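Local coordinates for protein putative NADH-depentdent flavin oxidoreductase (Cupriavidus metallidurans, PDB 5OCS) that probably works as an FMN-dependent ene-reductase of the Old Yellow Enzyme family, using reducing equivalents from a nicotinamide cofactor, at residues G301-A306 against I321-A326; P2-P7 against N17-A22; A132-P137 against I192-T197. One frame throughout, in Å; residues are numbered along the deposited sequence.

Interactions 1 and 2 share one seam of an eight-stranded TIM barrel, the seam where strand 320-323 returns to strand 19-21 and the sheet closes on itself. Their centres are 11 Å apart, and they meet directly: Ile323 N lies 2.9 Å from Ala20 O, a probable hydrogen bond, and Ile321 CG2 packs 3.6 Å from Leu4 CD1. Interaction 1 carries FMN-binding residues, whereas the side chain of Ile19 in interaction 2 is about 10 Å from that of Ala324. Interaction 3 joins outlying loops on the other side of the chain's centre from interaction 2, its centre about 33 Å from that of interaction 1, and lies away from the flavin site.

Interaction 1. Residues G301-A306 against I321-A326; sequences GLITEA and ISIARA
Ile321 meets both Gly301 and Ile303 with the outer part of its side chain. CG1, anti to the backbone N (chi1 176°), and CD1, extended beyond it (chi2 171°), both rest against the alpha carbon of Gly301. The same CD1 methyl is 3.8 Å from Ile303 CG1, the two isoleucines reaching toward each other tip to tip. At Ser322 the backbone takes over: its O accepts from Gly301 N at 2.9 Å, in a nearly straight bond (162°) whose donor lies in the carbonyl plane. The hydroxyl of Ser322 is engaged by His263. Ile323 CD1 comes next, 4.1 Å from Ile303 CD1, the two side chains crossing at about a right angle, with Trp333 packing on both.

Beyond the strand the two backbones stay about as close, but the direct backbone bond gives way to water bridges. One molecule accepts from Ala324 N at 2.8 Å and donates to Gly301 O at 2.7 Å. A second accepts from Ala326 N at 3.0 Å and donates to Ile303 O at 2.8 Å. Ala326 CB also approaches Ile303 O, at 3.7 Å, and packs on Thr304. These segments follow the seventh and eighth strands at one end of the TIM barrel, and in this enzyme they hold three residues that bind FMN: Leu302, Ala324 and Arg325.

Interaction 2. Residues P2-P7 against N17-A22; sequences PHLFDP and NRIAIA
Pro2 lies over one face of the Arg18 guanidinium, its CB 3.9 Å above the plane and offset toward the rim. At the edge, near that plane, come His3 O and Asp6 OD2. Arg18 runs extended from CG to NE, and NE makes a weak, bent hydrogen bond to His3 O at 3.0 Å. Asp6 lies alongside, pointing the same way, with its carboxylate plane turned 72° from the guanidinium; the salt bridge from Asp6 OD2 to Arg18 NH2 is a long one, 3.7 Å. The same carboxylate oxygen is held more firmly by His3 N, which donates to it at 2.8 Å from above the carboxylate plane. Arg18 NH1 is taken up by Asp319 O.

The second flat pair is Phe5 and Asn17, side by side with ring and amide planes 74° apart; Asn17 ND2 has its polar partner in Gly49 O. Ile19 CD1 approaches the ring obliquely, 3.7 Å from Phe5 CZ.

His3 to Asp6 form a type I beta turn in the N-terminal segment, set against the start of strand 19-21, the first strand of the TIM barrel; a small hairpin of strands 8-10 and 13-15 connects the two segments. An Asx turn, with Ile19 N donating to Asn17 OD1, shapes the chain just where that strand begins.

Within the turn, Leu4 O accepts from Arg18 N at 2.8 Å, nearly along the C=O axis. Leu4 CG, anti to the backbone N (chi1 -171°), sits 3.9 Å from Ile19 CG1, and helix 306-314 packs on the leucine too. Asp6 O is buried without a conventional hydrogen-bond partner; Asn17 CA offers it a C-H...O contact at 3.2 Å.

Interaction 3. Residues A132-P137 against I192-T197; sequences APSAVP and IANHRT
An Asx turn, in which Arg196 N donates to Asn194 OD1, shapes the loop after helix 184-189 where it meets Pro133, Ser134 and Val136. Ser134 OG, anti to its own carbonyl carbon (chi1 -57°), accepts from His195 N at 2.8 Å and also lies against the His195 CB. A water also accepts from Ser134 N at 3.2 Å and donates to Ala193 O at 2.8 Å, so that both backbones are tied through one molecule.

Arg196 bends at chi3 (76°), which turns NE, and NH1 donates to Pro133 O at 2.8 Å, in the carbonyl plane and on a lone pair, though tilted 18° from the guanidinium plane. Arg196 CD touches the proline ring at Pro133 CB, 3.9 Å away. Leu148 O shares NH1, and Asp198 forms a salt bridge with NH2. Farther out, Val136 CG2 is 3.7 Å from His195 ND1, the two side chains crossing at about a right angle.

Here the connections that follow the third and fourth barrel strands are joined by loop-to-loop packing, in a part of the TIM barrel fold away from the flavin-binding residues.

Interaction 1. Residues G301-A306 against I321-A326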
loop_
_atom_site.group_PDB
_atom_site.type_symbol
_atom_site.label_atom_id
_atom_site.label_comp_id
_atom_site.label_asym_id
_atom_site.label_seq_id
_atom_site.Cartn_x
_atom_site.Cartn_y
_atom_site.Cartn_z
ATOM N N GLY D 301 -14.384 0.218 -16.088
ATOM C CA GLY D 301 -15.132 1.310 -15.521
ATOM C C GLY D 301 -14.233 2.514 -15.293
ATOM O O GLY D 301 -13.447 2.533 -14.307
ATOM N N LEU D 302 -14.350 3.533 -16.150
ATOM C CA LEU D 302 -13.556 4.760 -15.978
ATOM C C LEU D 302 -14.301 5.656 -15.020
ATOM O O LEU D 302 -14.817 6.692 -15.400
ATOM C CB LEU D 302 -13.302 5.446 -17.336
ATOM C CG LEU D 302 -12.574 4.584 -18.360
ATOM C CD1 LEU D 302 -12.443 5.413 -19.645
ATOM C CD2 LEU D 302 -11.215 4.072 -17.914
ATOM N N ILE D 303 -14.371 5.214 -13.762
ATOM C CA ILE D 303 -15.169 5.812 -12.727
ATOM C C ILE D 303 -14.355 6.024 -11.477
ATOM O O ILE D 303 -13.291 5.424 -11.318
ATOM C CB ILE D 303 -16.420 4.949 -12.427
ATOM C CG1 ILE D 303 -16.027 3.550 -11.919
ATOM C CG2 ILE D 303 -17.272 4.816 -13.681
ATOM C CD1 ILE D 303 -15.779 3.478 -10.425
ATOM N N THR D 304 -14.844 6.890 -10.593
ATOM C CA THR D 304 -14.176 7.131 -9.306
ATOM C C THR D 304 -15.102 6.921 -8.109
ATOM O O THR D 304 -14.617 6.759 -7.005
ATOM C CB THR D 304 -13.591 8.564 -9.213
ATOM O OG1 THR D 304 -14.680 9.510 -9.226
ATOM C CG2 THR D 304 -12.618 8.836 -10.398
ATOM N N GLU D 305 -16.417 6.945 -8.308
ATOM C CA GLU D 305 -17.367 6.913 -7.166
ATOM C C GLU D 305 -18.057 5.575 -7.007
ATOM O O GLU D 305 -18.441 4.935 -7.978
ATOM C CB GLU D 305 -18.432 8.004 -7.332
ATOM C CG GLU D 305 -17.888 9.407 -7.554
ATOM C CD GLU D 305 -16.841 9.818 -6.528
ATOM O OE1 GLU D 305 -17.134 9.847 -5.291
ATOM O OE2 GLU D 305 -15.691 10.090 -6.946
ATOM N N ALA D 306 -18.282 5.175 -5.746
ATOM C CA ALA D 306 -18.975 3.948 -5.434
ATOM C C ALA D 306 -20.323 3.860 -6.134
ATOM O O ALA D 306 -20.667 2.804 -6.664
ATOM C CB ALA D 306 -19.184 3.800 -3.940
ATOM N N ILE D 321 -16.803 -5.107 -12.513
ATOM C CA ILE D 321 -16.309 -3.828 -12.962
ATOM C C ILE D 321 -14.839 -3.809 -12.655
ATOM O O ILE D 321 -14.448 -4.023 -11.490
ATOM C CB ILE D 321 -17.031 -2.594 -12.369
ATOM C CG1 ILE D 321 -16.362 -1.264 -12.834
ATOM C CG2 ILE D 321 -17.135 -2.642 -10.839
ATOM C CD1 ILE D 321 -17.155 -0.034 -12.473
ATOM N N SER D 322 -14.026 -3.527 -13.665
ATOM C CA SER D 322 -12.604 -3.308 -13.422
ATOM C C SER D 322 -12.283 -1.834 -13.224
ATOM O O SER D 322 -12.789 -0.973 -13.939
ATOM C CB SER D 322 -11.727 -3.952 -14.513
ATOM O OG SER D 322 -11.793 -3.286 -15.773
ATOM N N ILE D 323 -11.433 -1.553 -12.236
ATOM C CA ILE D 323 -11.107 -0.187 -11.860
ATOM C C ILE D 323 -9.609 -0.001 -11.885
ATOM O O ILE D 323 -8.879 -0.843 -11.376
ATOM C CB ILE D 323 -11.678 0.167 -10.492
ATOM C CG1 ILE D 323 -13.206 0.113 -10.512
ATOM C CG2 ILE D 323 -11.315 1.594 -10.118
ATOM C CD1 ILE D 323 -13.828 0.150 -9.147
ATOM N N ALA D 324 -9.163 1.048 -12.550
ATOM C CA ALA D 324 -7.736 1.260 -12.748
ATOM C C ALA D 324 -7.279 2.496 -11.941
ATOM O O ALA D 324 -6.822 2.326 -10.814
ATOM C CB ALA D 324 -7.421 1.316 -14.228
ATOM N N ARG D 325 -7.335 3.700 -12.530
ATOM C CA ARG D 325 -6.749 4.869 -11.950
ATOM C C ARG D 325 -7.249 5.169 -10.549
ATOM O O ARG D 325 -6.441 5.544 -9.722
ATOM C CB ARG D 325 -6.930 6.089 -12.864
ATOM C CG ARG D 325 -6.009 5.990 -14.059
ATOM C CD ARG D 325 -5.981 7.287 -14.843
ATOM N NE ARG D 325 -5.047 7.196 -15.965
ATOM C CZ ARG D 325 -4.728 8.206 -16.770
ATOM N NH1 ARG D 325 -5.273 9.409 -16.606
ATOM N NH2 ARG D 325 -3.842 8.007 -17.746
ATOM N N ALA D 326 -8.538 4.988 -10.279
ATOM C CA ALA D 326 -9.038 5.285 -8.932
ATOM C C ALA D 326 -8.410 4.381 -7.877
ATOM O O ALA D 326 -8.350 4.789 -6.725
ATOM C CB ALA D 326 -10.560 5.227 -8.834
HETATM O O HOH W 1 -10.787 2.472 -14.282
HETATM O O HOH W 2 -10.738 4.967 -12.335
#

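Interaction 2. Residues P2-P7 against N17-A22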
loop_
_atom_site.group_PDB
_atom_site.type_symbol
_atom_site.label_atom_id
_atom_site.label_comp_id
_atom_site.label_asym_id
_atom_site.label_seq_id
_atom_site.Cartn_x
_atom_site.Cartn_y
_atom_site.Cartn_z
ATOM N N PRO D 2 -28.772 -7.396 -8.686
ATOM C CA PRO D 2 -27.351 -7.480 -8.346
ATOM C C PRO D 2 -26.774 -6.184 -7.737
ATOM O O PRO D 2 -27.222 -5.071 -8.050
ATOM C CB PRO D 2 -26.684 -7.817 -9.702
ATOM C CG PRO D 2 -27.691 -7.527 -10.752
ATOM C CD PRO D 2 -28.929 -6.988 -10.093
ATOM N N HIS D 3 -25.797 -6.347 -6.848
ATOM C CA HIS D 3 -25.080 -5.212 -6.225
ATOM C C HIS D 3 -23.577 -5.376 -6.341
ATOM O O HIS D 3 -23.092 -6.501 -6.466
ATOM C CB HIS D 3 -25.438 -5.108 -4.758
ATOM C CG HIS D 3 -26.881 -4.843 -4.559
ATOM N ND1 HIS D 3 -27.430 -3.605 -4.795
ATOM C CD2 HIS D 3 -27.906 -5.668 -4.265
ATOM C CE1 HIS D 3 -28.735 -3.668 -4.596
ATOM N NE2 HIS D 3 -29.047 -4.911 -4.279
ATOM N N LEU D 4 -22.864 -4.250 -6.248
ATOM C CA LEU D 4 -21.393 -4.250 -6.314
ATOM C C LEU D 4 -20.725 -5.230 -5.336
ATOM O O LEU D 4 -19.748 -5.931 -5.679
ATOM C CB LEU D 4 -20.888 -2.846 -6.066
ATOM C CG LEU D 4 -19.393 -2.631 -6.319
ATOM C CD1 LEU D 4 -19.064 -2.792 -7.786
ATOM C CD2 LEU D 4 -19.022 -1.270 -5.812
ATOM N N PHE D 5 -21.268 -5.262 -4.112
ATOM C CA PHE D 5 -20.741 -6.115 -3.073
ATOM C C PHE D 5 -21.381 -7.494 -2.954
ATOM O O PHE D 5 -21.100 -8.184 -2.012
ATOM C CB PHE D 5 -20.668 -5.364 -1.729
ATOM C CG PHE D 5 -19.570 -4.376 -1.693
ATOM C CD1 PHE D 5 -18.277 -4.815 -1.391
ATOM C CD2 PHE D 5 -19.754 -3.042 -2.077
ATOM C CE1 PHE D 5 -17.221 -3.944 -1.410
ATOM C CE2 PHE D 5 -18.681 -2.151 -2.075
ATOM C CZ PHE D 5 -17.411 -2.617 -1.759
ATOM N N ASP D 6 -22.102 -7.962 -3.973
ATOM C CA ASP D 6 -22.477 -9.355 -4.044
ATOM C C ASP D 6 -21.276 -10.206 -4.372
ATOM O O ASP D 6 -20.468 -9.831 -5.240
ATOM C CB ASP D 6 -23.451 -9.629 -5.168
ATOM C CG ASP D 6 -24.796 -9.017 -4.957
ATOM O OD1 ASP D 6 -25.130 -8.591 -3.848
ATOM O OD2 ASP D 6 -25.521 -8.983 -5.961
ATOM N N PRO D 7 -21.164 -11.379 -3.727
ATOM C CA PRO D 7 -20.213 -12.375 -4.206
ATOM C C PRO D 7 -20.486 -12.747 -5.629
ATOM O O PRO D 7 -21.608 -12.615 -6.123
ATOM C CB PRO D 7 -20.471 -13.582 -3.292
ATOM C CG PRO D 7 -21.000 -12.995 -2.063
ATOM C CD PRO D 7 -21.820 -11.806 -2.485
ATOM N N ASN D 17 -16.552 -9.937 -4.182
ATOM C CA ASN D 17 -17.440 -8.901 -4.666
ATOM C C ASN D 17 -17.180 -8.695 -6.163
ATOM O O ASN D 17 -16.422 -9.447 -6.715
ATOM C CB ASN D 17 -17.257 -7.614 -3.875
ATOM C CG ASN D 17 -15.802 -7.164 -3.831
ATOM O OD1 ASN D 17 -15.192 -6.966 -4.861
ATOM N ND2 ASN D 17 -15.247 -7.007 -2.614
ATOM N N ARG D 18 -17.830 -7.711 -6.783
ATOM C CA ARG D 18 -17.768 -7.533 -8.218
ATOM C C ARG D 18 -16.681 -6.568 -8.646
ATOM O O ARG D 18 -16.633 -6.199 -9.817
ATOM C CB ARG D 18 -19.122 -7.082 -8.729
ATOM C CG ARG D 18 -20.176 -8.177 -8.520
ATOM C CD ARG D 18 -21.519 -7.582 -8.896
ATOM N NE ARG D 18 -22.554 -8.567 -8.571
ATOM C CZ ARG D 18 -22.942 -9.570 -9.352
ATOM N NH1 ARG D 18 -22.505 -9.689 -10.586
ATOM N NH2 ARG D 18 -23.834 -10.443 -8.880
ATOM N N ILE D 19 -15.771 -6.209 -7.712
ATOM C CA ILE D 19 -14.698 -5.254 -7.984
ATOM C C ILE D 19 -13.451 -5.972 -8.429
ATOM O O ILE D 19 -12.968 -6.838 -7.717
ATOM C CB ILE D 19 -14.373 -4.364 -6.759
ATOM C CG1 ILE D 19 -15.608 -3.595 -6.285
ATOM C CG2 ILE D 19 -13.292 -3.351 -7.099
ATOM C CD1 ILE D 19 -15.478 -3.126 -4.864
ATOM N N ALA D 20 -12.948 -5.631 -9.621
ATOM C CA ALA D 20 -11.678 -6.165 -10.111
ATOM C C ALA D 20 -10.677 -5.039 -10.209
ATOM O O ALA D 20 -11.033 -3.919 -10.637
ATOM C CB ALA D 20 -11.860 -6.828 -11.473
ATOM N N ILE D 21 -9.414 -5.319 -9.845
ATOM C CA ILE D 21 -8.348 -4.367 -10.000
ATOM C C ILE D 21 -7.778 -4.593 -11.379
ATOM O O ILE D 21 -7.308 -5.693 -11.670
ATOM C CB ILE D 21 -7.253 -4.489 -8.924
ATOM C CG1 ILE D 21 -7.840 -4.196 -7.571
ATOM C CG2 ILE D 21 -6.104 -3.508 -9.198
ATOM C CD1 ILE D 21 -6.955 -4.615 -6.445
ATOM N N ALA D 22 -7.798 -3.541 -12.210
ATOM C CA ALA D 22 -7.453 -3.664 -13.621
ATOM C C ALA D 22 -5.959 -3.891 -13.762
ATOM O O ALA D 22 -5.209 -3.424 -12.923
ATOM C CB ALA D 22 -7.847 -2.388 -14.395
#

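Interaction 3. Residues A132-P137 against I192-T197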
loop_
_atom_site.group_PDB
_atom_site.type_symbol
_atom_site.label_atom_id
_atom_site.label_comp_id
_atom_site.label_asym_id
_atom_site.label_seq_id
_atom_site.Cartn_x
_atom_site.Cartn_y
_atom_site.Cartn_z
ATOM N N ALA D 132 4.305 -8.325 -36.125
ATOM C CA ALA D 132 2.907 -7.971 -36.335
ATOM C C ALA D 132 2.275 -8.797 -37.437
ATOM O O ALA D 132 2.988 -9.495 -38.202
ATOM C CB ALA D 132 2.808 -6.482 -36.694
ATOM N N PRO D 133 0.941 -8.701 -37.565
ATOM C CA PRO D 133 0.377 -9.442 -38.691
ATOM C C PRO D 133 0.887 -8.945 -40.048
ATOM O O PRO D 133 1.047 -9.742 -40.981
ATOM C CB PRO D 133 -1.121 -9.214 -38.552
ATOM C CG PRO D 133 -1.278 -8.058 -37.625
ATOM C CD PRO D 133 -0.113 -8.192 -36.665
ATOM N N SER D 134 1.132 -7.633 -40.138
ATOM C CA SER D 134 1.629 -6.999 -41.372
ATOM C C SER D 134 2.667 -5.911 -41.083
ATOM O O SER D 134 2.674 -5.311 -39.985
ATOM C CB SER D 134 0.467 -6.360 -42.141
ATOM O OG SER D 134 -0.586 -7.291 -42.468
ATOM N N ALA D 135 3.488 -5.593 -42.112
ATOM C CA ALA D 135 4.631 -4.653 -42.031
ATOM C C ALA D 135 4.194 -3.156 -42.136
ATOM O O ALA D 135 4.630 -2.394 -43.020
ATOM C CB ALA D 135 5.684 -5.027 -43.110
ATOM N N VAL D 136 3.342 -2.746 -41.208
ATOM C CA VAL D 136 2.710 -1.442 -41.217
ATOM C C VAL D 136 2.904 -0.899 -39.821
ATOM O O VAL D 136 2.525 -1.541 -38.860
ATOM C CB VAL D 136 1.194 -1.496 -41.529
ATOM C CG1 VAL D 136 0.659 -0.084 -41.794
ATOM C CG2 VAL D 136 0.918 -2.398 -42.725
ATOM N N PRO D 137 3.537 0.267 -39.695
ATOM C CA PRO D 137 3.760 0.853 -38.368
ATOM C C PRO D 137 2.499 1.435 -37.785
ATOM O O PRO D 137 1.571 1.765 -38.526
ATOM C CB PRO D 137 4.802 1.930 -38.644
ATOM C CG PRO D 137 4.450 2.362 -40.040
ATOM C CD PRO D 137 4.045 1.133 -40.762
ATOM N N ILE D 192 -7.121 -2.309 -39.920
ATOM C CA ILE D 192 -6.156 -1.216 -39.937
ATOM C C ILE D 192 -4.740 -1.719 -39.836
ATOM O O ILE D 192 -3.873 -1.264 -40.577
ATOM C CB ILE D 192 -6.504 -0.206 -38.835
ATOM C CG1 ILE D 192 -7.797 0.500 -39.253
ATOM C CG2 ILE D 192 -5.371 0.797 -38.565
ATOM C CD1 ILE D 192 -8.507 1.088 -38.075
ATOM N N ALA D 193 -4.502 -2.701 -38.966
ATOM C CA ALA D 193 -3.164 -3.274 -38.831
ATOM C C ALA D 193 -2.955 -4.541 -39.645
ATOM O O ALA D 193 -1.832 -4.826 -40.036
ATOM C CB ALA D 193 -2.843 -3.539 -37.368
ATOM N N ASN D 194 -4.029 -5.279 -39.934
ATOM C CA ASN D 194 -3.908 -6.602 -40.567
ATOM C C ASN D 194 -4.264 -6.451 -42.059
ATOM O O ASN D 194 -5.444 -6.282 -42.414
ATOM C CB ASN D 194 -4.865 -7.588 -39.903
ATOM C CG ASN D 194 -4.743 -8.980 -40.451
ATOM O OD1 ASN D 194 -4.161 -9.187 -41.517
ATOM N ND2 ASN D 194 -5.291 -9.960 -39.728
ATOM N N HIS D 195 -3.230 -6.490 -42.883
ATOM C CA HIS D 195 -3.376 -6.498 -44.335
ATOM C C HIS D 195 -2.946 -7.825 -44.953
ATOM O O HIS D 195 -2.589 -7.870 -46.152
ATOM C CB HIS D 195 -2.564 -5.376 -44.942
ATOM C CG HIS D 195 -3.018 -4.022 -44.514
ATOM N ND1 HIS D 195 -2.216 -2.914 -44.607
ATOM C CD2 HIS D 195 -4.192 -3.598 -43.977
ATOM C CE1 HIS D 195 -2.860 -1.868 -44.117
ATOM N NE2 HIS D 195 -4.061 -2.253 -43.732
ATOM N N ARG D 196 -3.017 -8.893 -44.155
ATOM C CA ARG D 196 -2.617 -10.199 -44.606
ATOM C C ARG D 196 -3.592 -10.708 -45.666
ATOM O O ARG D 196 -4.770 -10.387 -45.633
ATOM C CB ARG D 196 -2.591 -11.186 -43.442
ATOM C CG ARG D 196 -1.590 -10.864 -42.347
ATOM C CD ARG D 196 -1.671 -11.931 -41.261
ATOM N NE ARG D 196 -1.014 -13.169 -41.694
ATOM C CZ ARG D 196 0.288 -13.412 -41.645
ATOM N NH1 ARG D 196 1.152 -12.529 -41.168
ATOM N NH2 ARG D 196 0.741 -14.578 -42.069
ATOM N N THR D 197 -3.083 -11.507 -46.591
ATOM C CA THR D 197 -3.911 -12.114 -47.610
ATOM C C THR D 197 -4.063 -13.621 -47.470
ATOM O O THR D 197 -4.718 -14.232 -48.320
ATOM C CB THR D 197 -3.350 -11.789 -49.016
ATOM O OG1 THR D 197 -1.959 -12.142 -49.085
ATOM C CG2 THR D 197 -3.546 -10.284 -49.325
HETATM O O HOH W 3 0.356 -5.127 -38.329
#